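Local coordinates for protein 2-hydroxyisobutyryl-CoA synthetase (Aquincola tertiaricarbonis, PDB 6HDY) that is an acyl-CoA synthetase of the AMP-binding (ANL) superfamily, built from a large AMP-binding domain and a smaller C-terminal domain, at residues I303-C309 with T324-L330; K71-F77 with R91-V95. All coordinates share one frame; numbering follows the deposited sequence.

Contact 1. Residues I303-C309 with T324-L330; sequences IIYTEVC and TPVYTHL
T306 and Y327 face each other as a non-hydrogen-bonded antiparallel pair, and the threonine hydroxyl meets the tyrosine at the ring edge, in its plane, OG1 lying 3.3 Å from CD1. With CG anti to the carbonyl carbon (chi1 -54°) the ring runs alongside T306 and turns its CD1-CE1 edge to the hydroxyl; it also touches M278 of the ligand pocket. On the same face I304 CD1 rests 3.6 Å from CD2 of H329, the two side chains side by side, while ND1 of H329 is hydrogen-bonded to M337 N and NE2 to S282 O. Two N-H···O bonds join each of the pairs Y305-T328, E307-V326 and C309-T324. In the middle pair, E307 N to V326 O measures 2.8 Å; at the end, C309 N to T324 O measures 2.9 Å. On the other face a water lies 2.8 Å from Y305 O, 2.7 Å from E307 OE1 and 2.7 Å from T328 OG1, tying both strands together beside the ladder. R339 fixes this polar cluster from outside, through a salt bridge to E307 OE2 and its backbone N to T328 OG1. These are neighbouring strands of a five-stranded antiparallel sheet: strand 340-347 flanks 322-329, and helices 43-64 and 85-91 cover the Y305 face.

Contact 2. Residues K71-F77 with R91-V95; sequences KWEEAGF and RVPVV
A bridging water joins the indole of W72 to the backbone of P93: it accepts from NE1 at 3.1 Å, in the ring plane at its edge, and donates to P93 O at 2.8 Å. A second water donates to G76 O and accepts from R91 NH2 in the guanidinium plane, linking the two segments again. Direct polar contact is slight, a weak bond from K71 NZ to V94 O at 3.2 Å, the lysine chain bending at its last torsion (chi4 -41°) to reach it. The rest is apolar. P93 packs its ring against the helix end, CG 3.6 Å from A75 CB and CD 3.8 Å from W72 CD1. V92 divides its methyls between two aromatics: CG2 sits over one face of the F77 ring, 3.8 Å from the centroid in a CH-pi contact, and CG1 approaches W72 NE1. F77 CG, anti to its own N (chi1 176°), carries the phenyl group to V92 CG2, with R91 CB near its CD1. A Schellman motif at G76, with positive phi, ends helix 66-74 and turns the chain into F77. The helix thus packs on the connection between helices 85-91 and 97-106, with helix 43-64 against W72 and V95 backbone-bonded to R339 and L341.

In the fold
Contact 1 is wholly buried, whereas contact 2 lies nearer the surface, its centre about 27 Å from the centre of the chain against about 14 Å. The first is held by a regular ladder of backbone bonds inside a sheet; the second joins a helix end to a loop mainly through apolar side chains, with little direct polar bonding. They meet where V326 CG1 touches V94 CG1 at 4.0 Å. R339 also serves both, gripping E307 and T328 of contact 1 and hydrogen-bonded to V92 O through its side chain and to the backbone of V95, and helix 85-91 covers the strands before running into 91-95. The Y327 side chain is about 7 Å from the bound 8LQ, while that of V95 is about 13 Å from it.

Contact 1. Residues I303-C309 with T324-L330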
ATOM      1  N   ILE A 303      12.843  23.796   3.204  1.00 36.60           N
ATOM      2  CA  ILE A 303      12.693  22.381   2.841  1.00 35.36           C
ATOM      3  C   ILE A 303      12.785  22.287   1.295  1.00 37.92           C
ATOM      4  O   ILE A 303      13.626  21.568   0.779  1.00 38.67           O
ATOM      5  CB  ILE A 303      11.401  21.722   3.435  1.00 37.34           C
ATOM      6  CG1 ILE A 303      11.474  21.660   4.992  1.00 38.33           C
ATOM      7  CG2 ILE A 303      11.189  20.305   2.823  1.00 36.31           C
ATOM      8  CD1 ILE A 303      10.213  21.208   5.747  1.00 36.01           C
ATOM      9  N   ILE A 304      11.943  23.060   0.582  1.00 34.47           N
ATOM     10  CA  ILE A 304      11.890  23.219  -0.873  1.00 33.77           C
ATOM     11  C   ILE A 304      11.622  24.706  -1.118  1.00 37.97           C
ATOM     12  O   ILE A 304      10.724  25.282  -0.504  1.00 37.49           O
ATOM     13  CB  ILE A 304      10.803  22.303  -1.549  1.00 34.68           C
ATOM     14  CG1 ILE A 304      11.276  20.837  -1.607  1.00 34.07           C
ATOM     15  CG2 ILE A 304      10.331  22.824  -2.956  1.00 31.90           C
ATOM     16  CD1 ILE A 304      10.176  19.837  -1.883  1.00 35.84           C
ATOM     17  N   TYR A 305      12.387  25.310  -2.030  1.00 35.49           N
ATOM     18  CA  TYR A 305      12.241  26.711  -2.397  1.00 36.09           C
ATOM     19  C   TYR A 305      11.124  26.893  -3.433  1.00 39.54           C
ATOM     20  O   TYR A 305      11.267  26.490  -4.591  1.00 39.49           O
ATOM     21  CB  TYR A 305      13.602  27.276  -2.871  1.00 38.37           C
ATOM     22  CG  TYR A 305      13.568  28.728  -3.289  1.00 39.67           C
ATOM     23  CD1 TYR A 305      13.055  29.714  -2.440  1.00 41.68           C
ATOM     24  CD2 TYR A 305      14.056  29.126  -4.531  1.00 40.31           C
ATOM     25  CE1 TYR A 305      13.016  31.051  -2.826  1.00 40.22           C
ATOM     26  CE2 TYR A 305      14.036  30.464  -4.921  1.00 42.12           C
ATOM     27  CZ  TYR A 305      13.524  31.424  -4.063  1.00 44.79           C
ATOM     28  OH  TYR A 305      13.513  32.737  -4.455  1.00 42.65           O
ATOM     29  N   THR A 306       9.987  27.452  -2.993  1.00 35.97           N
ATOM     30  CA  THR A 306       8.833  27.711  -3.859  1.00 35.01           C
ATOM     31  C   THR A 306       8.924  29.146  -4.431  1.00 41.69           C
ATOM     32  O   THR A 306       9.161  30.114  -3.686  1.00 41.68           O
ATOM     33  CB  THR A 306       7.494  27.489  -3.103  1.00 36.86           C
ATOM     34  OG1 THR A 306       7.400  26.148  -2.622  1.00 35.44           O
ATOM     35  CG2 THR A 306       6.255  27.798  -3.971  1.00 37.64           C
ATOM     36  N   GLU A 307       8.692  29.265  -5.749  1.00 38.00           N
ATOM     37  CA  GLU A 307       8.641  30.528  -6.475  1.00 38.77           C
ATOM     38  C   GLU A 307       7.299  30.600  -7.198  1.00 42.36           C
ATOM     39  O   GLU A 307       6.968  29.691  -7.954  1.00 41.33           O
ATOM     40  CB  GLU A 307       9.743  30.595  -7.522  1.00 41.04           C
ATOM     41  CG  GLU A 307      11.159  30.480  -7.005  1.00 47.68           C
ATOM     42  CD  GLU A 307      12.144  30.321  -8.142  1.00 48.85           C
ATOM     43  OE1 GLU A 307      12.310  29.179  -8.622  1.00 43.80           O
ATOM     44  OE2 GLU A 307      12.662  31.349  -8.630  1.00 45.88           O
ATOM     45  N   VAL A 308       6.529  31.668  -6.996  1.00 39.57           N
ATOM     46  CA  VAL A 308       5.265  31.796  -7.722  1.00 39.44           C
ATOM     47  C   VAL A 308       5.561  32.753  -8.874  1.00 44.99           C
ATOM     48  O   VAL A 308       5.888  33.929  -8.675  1.00 46.23           O
ATOM     49  CB  VAL A 308       4.061  32.129  -6.814  1.00 42.62           C
ATOM     50  CG1 VAL A 308       2.807  32.455  -7.620  1.00 42.82           C
ATOM     51  CG2 VAL A 308       3.802  30.974  -5.854  1.00 40.48           C
ATOM     52  N   CYS A 309       5.565  32.188 -10.084  1.00 40.64           N
ATOM     53  CA  CYS A 309       6.059  32.861 -11.267  1.00 40.78           C
ATOM     54  C   CYS A 309       5.020  33.195 -12.324  1.00 45.92           C
ATOM     55  O   CYS A 309       3.982  32.543 -12.448  1.00 44.02           O
ATOM     56  CB  CYS A 309       7.206  32.041 -11.868  1.00 39.57           C
ATOM     57  SG  CYS A 309       8.572  31.708 -10.710  1.00 42.02           S
ATOM     58  N   THR A 324       2.314  30.740 -11.298  1.00 39.53           N
ATOM     59  CA  THR A 324       2.542  29.309 -11.284  1.00 37.69           C
ATOM     60  C   THR A 324       3.664  28.895 -10.328  1.00 39.96           C
ATOM     61  O   THR A 324       4.769  29.417 -10.425  1.00 40.83           O
ATOM     62  CB  THR A 324       2.738  28.730 -12.714  1.00 39.46           C
ATOM     63  OG1 THR A 324       2.686  27.306 -12.623  1.00 35.47           O
ATOM     64  CG2 THR A 324       4.048  29.159 -13.380  1.00 38.94           C
ATOM     65  N   PRO A 325       3.414  27.927  -9.427  1.00 35.60           N
ATOM     66  CA  PRO A 325       4.502  27.437  -8.558  1.00 34.89           C
ATOM     67  C   PRO A 325       5.622  26.721  -9.334  1.00 39.14           C
ATOM     68  O   PRO A 325       5.382  25.856 -10.192  1.00 39.23           O
ATOM     69  CB  PRO A 325       3.783  26.485  -7.596  1.00 35.10           C
ATOM     70  CG  PRO A 325       2.308  26.863  -7.682  1.00 39.17           C
ATOM     71  CD  PRO A 325       2.136  27.251  -9.117  1.00 36.15           C
ATOM     72  N   VAL A 326       6.858  27.142  -9.060  1.00 35.27           N
ATOM     73  CA  VAL A 326       8.108  26.604  -9.608  1.00 33.65           C
ATOM     74  C   VAL A 326       8.863  26.173  -8.353  1.00 37.65           C
ATOM     75  O   VAL A 326       8.961  26.964  -7.404  1.00 36.06           O
ATOM     76  CB  VAL A 326       8.882  27.630 -10.496  1.00 37.31           C
ATOM     77  CG1 VAL A 326      10.322  27.177 -10.784  1.00 36.51           C
ATOM     78  CG2 VAL A 326       8.133  27.910 -11.800  1.00 37.17           C
ATOM     79  N   TYR A 327       9.323  24.891  -8.313  1.00 33.15           N
ATOM     80  CA  TYR A 327       9.923  24.328  -7.107  1.00 31.05           C
ATOM     81  C   TYR A 327      11.340  23.831  -7.256  1.00 34.50           C
ATOM     82  O   TYR A 327      11.699  23.284  -8.297  1.00 33.97           O
ATOM     83  CB  TYR A 327       9.074  23.163  -6.580  1.00 30.32           C
ATOM     84  CG  TYR A 327       7.607  23.430  -6.336  1.00 32.99           C
ATOM     85  CD1 TYR A 327       7.175  24.063  -5.168  1.00 35.47           C
ATOM     86  CD2 TYR A 327       6.636  22.945  -7.210  1.00 32.35           C
ATOM     87  CE1 TYR A 327       5.815  24.222  -4.889  1.00 33.46           C
ATOM     88  CE2 TYR A 327       5.274  23.081  -6.931  1.00 31.71           C
ATOM     89  CZ  TYR A 327       4.870  23.728  -5.773  1.00 36.65           C
ATOM     90  OH  TYR A 327       3.532  23.892  -5.508  1.00 32.98           O
ATOM     91  N   THR A 328      12.124  23.956  -6.161  1.00 32.48           N
ATOM     92  CA  THR A 328      13.501  23.471  -6.073  1.00 32.86           C
ATOM     93  C   THR A 328      13.746  22.756  -4.741  1.00 35.15           C
ATOM     94  O   THR A 328      13.498  23.332  -3.678  1.00 33.63           O
ATOM     95  CB  THR A 328      14.534  24.597  -6.335  1.00 38.03           C
ATOM     96  OG1 THR A 328      14.301  25.187  -7.621  1.00 36.46           O
ATOM     97  CG2 THR A 328      15.976  24.091  -6.251  1.00 32.80           C
ATOM     98  N   HIS A 329      14.254  21.503  -4.817  1.00 30.75           N
ATOM     99  CA  HIS A 329      14.676  20.697  -3.671  1.00 30.51           C
ATOM    100  C   HIS A 329      15.907  21.303  -3.020  1.00 34.92           C
ATOM    101  O   HIS A 329      16.903  21.580  -3.708  1.00 33.85           O
ATOM    102  CB  HIS A 329      15.047  19.237  -4.095  1.00 30.33           C
ATOM    103  CG  HIS A 329      13.859  18.349  -4.323  1.00 30.91           C
ATOM    104  ND1 HIS A 329      13.645  17.722  -5.541  1.00 31.79           N
ATOM    105  CD2 HIS A 329      12.877  17.986  -3.466  1.00 29.85           C
ATOM    106  CE1 HIS A 329      12.536  17.016  -5.390  1.00 29.40           C
ATOM    107  NE2 HIS A 329      12.033  17.154  -4.161  1.00 28.68           N
ATOM    108  N   LEU A 330      15.880  21.447  -1.681  1.00 33.54           N
ATOM    109  CA  LEU A 330      17.090  21.920  -0.974  1.00 35.45           C
ATOM    110  C   LEU A 330      17.773  20.794  -0.156  1.00 40.41           C
ATOM    111  O   LEU A 330      18.891  20.968   0.328  1.00 44.47           O
ATOM    112  CB  LEU A 330      16.767  23.134  -0.072  1.00 35.63           C
ATOM    113  CG  LEU A 330      16.119  24.356  -0.729  1.00 38.09           C
ATOM    114  CD1 LEU A 330      15.871  25.432   0.289  1.00 39.29           C
ATOM    115  CD2 LEU A 330      16.973  24.887  -1.857  1.00 37.05           C
TER
HETATM  116  O   HOH W   1      12.224  26.922  -7.202  1.00 36.12           O

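Contact 2. Residues K71-F77 with R91-V95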
ATOM      1  N   LYS A  71      21.178  20.876 -20.017  1.00 55.72           N
ATOM      2  CA  LYS A  71      20.085  21.850 -20.002  1.00 53.53           C
ATOM      3  C   LYS A  71      20.589  23.239 -19.683  1.00 56.71           C
ATOM      4  O   LYS A  71      20.222  24.191 -20.372  1.00 56.76           O
ATOM      5  CB  LYS A  71      18.970  21.437 -19.015  1.00 53.13           C
ATOM      6  CG  LYS A  71      17.671  22.189 -19.251  1.00 57.79           C
ATOM      7  CD  LYS A  71      16.660  22.019 -18.124  1.00 64.24           C
ATOM      8  CE  LYS A  71      15.224  22.130 -18.600  1.00 62.57           C
ATOM      9  NZ  LYS A  71      15.023  23.224 -19.601  1.00 77.41           N
ATOM     10  N   TRP A  72      21.429  23.349 -18.642  1.00 52.96           N
ATOM     11  CA  TRP A  72      21.999  24.622 -18.204  1.00 53.18           C
ATOM     12  C   TRP A  72      22.933  25.213 -19.214  1.00 61.23           C
ATOM     13  O   TRP A  72      22.848  26.420 -19.452  1.00 62.74           O
ATOM     14  CB  TRP A  72      22.648  24.510 -16.827  1.00 50.73           C
ATOM     15  CG  TRP A  72      21.658  24.207 -15.741  1.00 48.67           C
ATOM     16  CD1 TRP A  72      20.294  24.258 -15.825  1.00 48.98           C
ATOM     17  CD2 TRP A  72      21.963  23.761 -14.418  1.00 47.82           C
ATOM     18  NE1 TRP A  72      19.737  23.919 -14.622  1.00 46.10           N
ATOM     19  CE2 TRP A  72      20.738  23.584 -13.745  1.00 48.85           C
ATOM     20  CE3 TRP A  72      23.159  23.502 -13.729  1.00 50.93           C
ATOM     21  CZ2 TRP A  72      20.674  23.184 -12.404  1.00 47.49           C
ATOM     22  CZ3 TRP A  72      23.092  23.062 -12.418  1.00 51.15           C
ATOM     23  CH2 TRP A  72      21.865  22.922 -11.764  1.00 48.98           C
ATOM     24  N   GLU A  73      23.780  24.378 -19.852  1.00 59.75           N
ATOM     25  CA  GLU A  73      24.719  24.832 -20.895  1.00 62.70           C
ATOM     26  C   GLU A  73      23.948  25.437 -22.086  1.00 67.58           C
ATOM     27  O   GLU A  73      24.351  26.478 -22.611  1.00 68.94           O
ATOM     28  CB  GLU A  73      25.621  23.680 -21.366  1.00 65.83           C
ATOM     29  CG  GLU A  73      26.794  23.362 -20.445  1.00 72.53           C
ATOM     30  CD  GLU A  73      27.569  22.095 -20.772  1.00 89.42           C
ATOM     31  OE1 GLU A  73      28.592  21.833 -20.098  1.00 67.49           O
ATOM     32  OE2 GLU A  73      27.153  21.359 -21.697  1.00 90.38           O
ATOM     33  N   GLU A  74      22.815  24.805 -22.460  1.00 63.29           N
ATOM     34  CA  GLU A  74      21.907  25.217 -23.532  1.00 64.55           C
ATOM     35  C   GLU A  74      21.274  26.599 -23.243  1.00 66.37           C
ATOM     36  O   GLU A  74      21.146  27.406 -24.173  1.00 68.84           O
ATOM     37  CB  GLU A  74      20.831  24.124 -23.761  1.00 65.10           C
ATOM     38  CG  GLU A  74      19.827  24.380 -24.884  1.00 82.88           C
ATOM     39  CD  GLU A  74      20.403  24.699 -26.252  1.00120.96           C
ATOM     40  OE1 GLU A  74      20.869  23.761 -26.939  1.00126.35           O
ATOM     41  OE2 GLU A  74      20.384  25.892 -26.637  1.00121.31           O
ATOM     42  N   ALA A  75      20.936  26.886 -21.959  1.00 58.13           N
ATOM     43  CA  ALA A  75      20.358  28.171 -21.533  1.00 57.02           C
ATOM     44  C   ALA A  75      21.408  29.226 -21.127  1.00 64.30           C
ATOM     45  O   ALA A  75      21.043  30.330 -20.703  1.00 64.81           O
ATOM     46  CB  ALA A  75      19.365  27.957 -20.405  1.00 54.24           C
ATOM     47  N   GLY A  76      22.686  28.878 -21.281  1.00 62.74           N
ATOM     48  CA  GLY A  76      23.821  29.740 -20.961  1.00 64.22           C
ATOM     49  C   GLY A  76      24.021  29.963 -19.475  1.00 65.16           C
ATOM     50  O   GLY A  76      24.338  31.077 -19.054  1.00 66.93           O
ATOM     51  N   PHE A  77      23.854  28.906 -18.675  1.00 57.52           N
ATOM     52  CA  PHE A  77      23.995  28.978 -17.225  1.00 54.40           C
ATOM     53  C   PHE A  77      25.059  28.021 -16.655  1.00 58.61           C
ATOM     54  O   PHE A  77      25.135  26.846 -17.024  1.00 57.55           O
ATOM     55  CB  PHE A  77      22.629  28.786 -16.520  1.00 51.52           C
ATOM     56  CG  PHE A  77      22.725  28.763 -15.012  1.00 50.30           C
ATOM     57  CD1 PHE A  77      22.973  29.932 -14.296  1.00 52.54           C
ATOM     58  CD2 PHE A  77      22.641  27.562 -14.310  1.00 49.49           C
ATOM     59  CE1 PHE A  77      23.101  29.905 -12.904  1.00 52.25           C
ATOM     60  CE2 PHE A  77      22.772  27.535 -12.919  1.00 51.06           C
ATOM     61  CZ  PHE A  77      23.014  28.703 -12.226  1.00 50.44           C
ATOM     62  N   ARG A  91      18.166  33.327 -14.872  1.00 50.16           N
ATOM     63  CA  ARG A  91      19.183  32.544 -15.579  1.00 50.75           C
ATOM     64  C   ARG A  91      18.909  31.053 -15.662  1.00 52.21           C
ATOM     65  O   ARG A  91      19.248  30.433 -16.676  1.00 51.94           O
ATOM     66  CB  ARG A  91      20.588  32.780 -14.984  1.00 51.53           C
ATOM     67  CG  ARG A  91      21.023  34.229 -14.918  1.00 55.33           C
ATOM     68  CD  ARG A  91      22.334  34.363 -14.165  1.00 63.47           C
ATOM     69  NE  ARG A  91      22.799  35.749 -14.131  1.00 71.08           N
ATOM     70  CZ  ARG A  91      23.536  36.323 -15.076  1.00 91.41           C
ATOM     71  NH1 ARG A  91      23.907  37.591 -14.957  1.00 84.34           N
ATOM     72  NH2 ARG A  91      23.913  35.632 -16.148  1.00 79.58           N
ATOM     73  N   VAL A  92      18.341  30.471 -14.590  1.00 46.62           N
ATOM     74  CA  VAL A  92      18.080  29.034 -14.515  1.00 44.40           C
ATOM     75  C   VAL A  92      16.800  28.663 -15.283  1.00 47.74           C
ATOM     76  O   VAL A  92      15.705  29.098 -14.907  1.00 44.79           O
ATOM     77  CB  VAL A  92      18.099  28.489 -13.058  1.00 46.09           C
ATOM     78  CG1 VAL A  92      17.966  26.966 -13.022  1.00 44.47           C
ATOM     79  CG2 VAL A  92      19.348  28.935 -12.312  1.00 47.17           C
ATOM     80  N   PRO A  93      16.920  27.847 -16.365  1.00 46.60           N
ATOM     81  CA  PRO A  93      15.711  27.430 -17.101  1.00 45.23           C
ATOM     82  C   PRO A  93      14.847  26.482 -16.270  1.00 45.80           C
ATOM     83  O   PRO A  93      15.385  25.653 -15.521  1.00 44.86           O
ATOM     84  CB  PRO A  93      16.283  26.720 -18.333  1.00 48.42           C
ATOM     85  CG  PRO A  93      17.593  26.176 -17.871  1.00 53.77           C
ATOM     86  CD  PRO A  93      18.137  27.207 -16.922  1.00 49.38           C
ATOM     87  N   VAL A  94      13.519  26.610 -16.385  1.00 40.69           N
ATOM     88  CA  VAL A  94      12.613  25.713 -15.672  1.00 38.70           C
ATOM     89  C   VAL A  94      12.636  24.306 -16.283  1.00 43.21           C
ATOM     90  O   VAL A  94      12.809  24.142 -17.494  1.00 43.66           O
ATOM     91  CB  VAL A  94      11.153  26.228 -15.546  1.00 41.56           C
ATOM     92  CG1 VAL A  94      11.078  27.475 -14.690  1.00 41.09           C
ATOM     93  CG2 VAL A  94      10.498  26.448 -16.916  1.00 42.52           C
ATOM     94  N   VAL A  95      12.432  23.302 -15.442  1.00 39.54           N
ATOM     95  CA  VAL A  95      12.317  21.916 -15.878  1.00 39.08           C
ATOM     96  C   VAL A  95      10.829  21.665 -16.113  1.00 42.06           C
ATOM     97  O   VAL A  95      10.013  22.073 -15.299  1.00 40.09           O
ATOM     98  CB  VAL A  95      12.874  20.935 -14.822  1.00 40.72           C
ATOM     99  CG1 VAL A  95      12.620  19.477 -15.241  1.00 39.53           C
ATOM    100  CG2 VAL A  95      14.360  21.196 -14.566  1.00 41.62           C
TER
HETATM  101  O   HOH W   2      16.718  23.762 -14.015  1.00 39.48           O
HETATM  102  O   HOH W   3      23.381  32.817 -17.013  1.00 48.11           O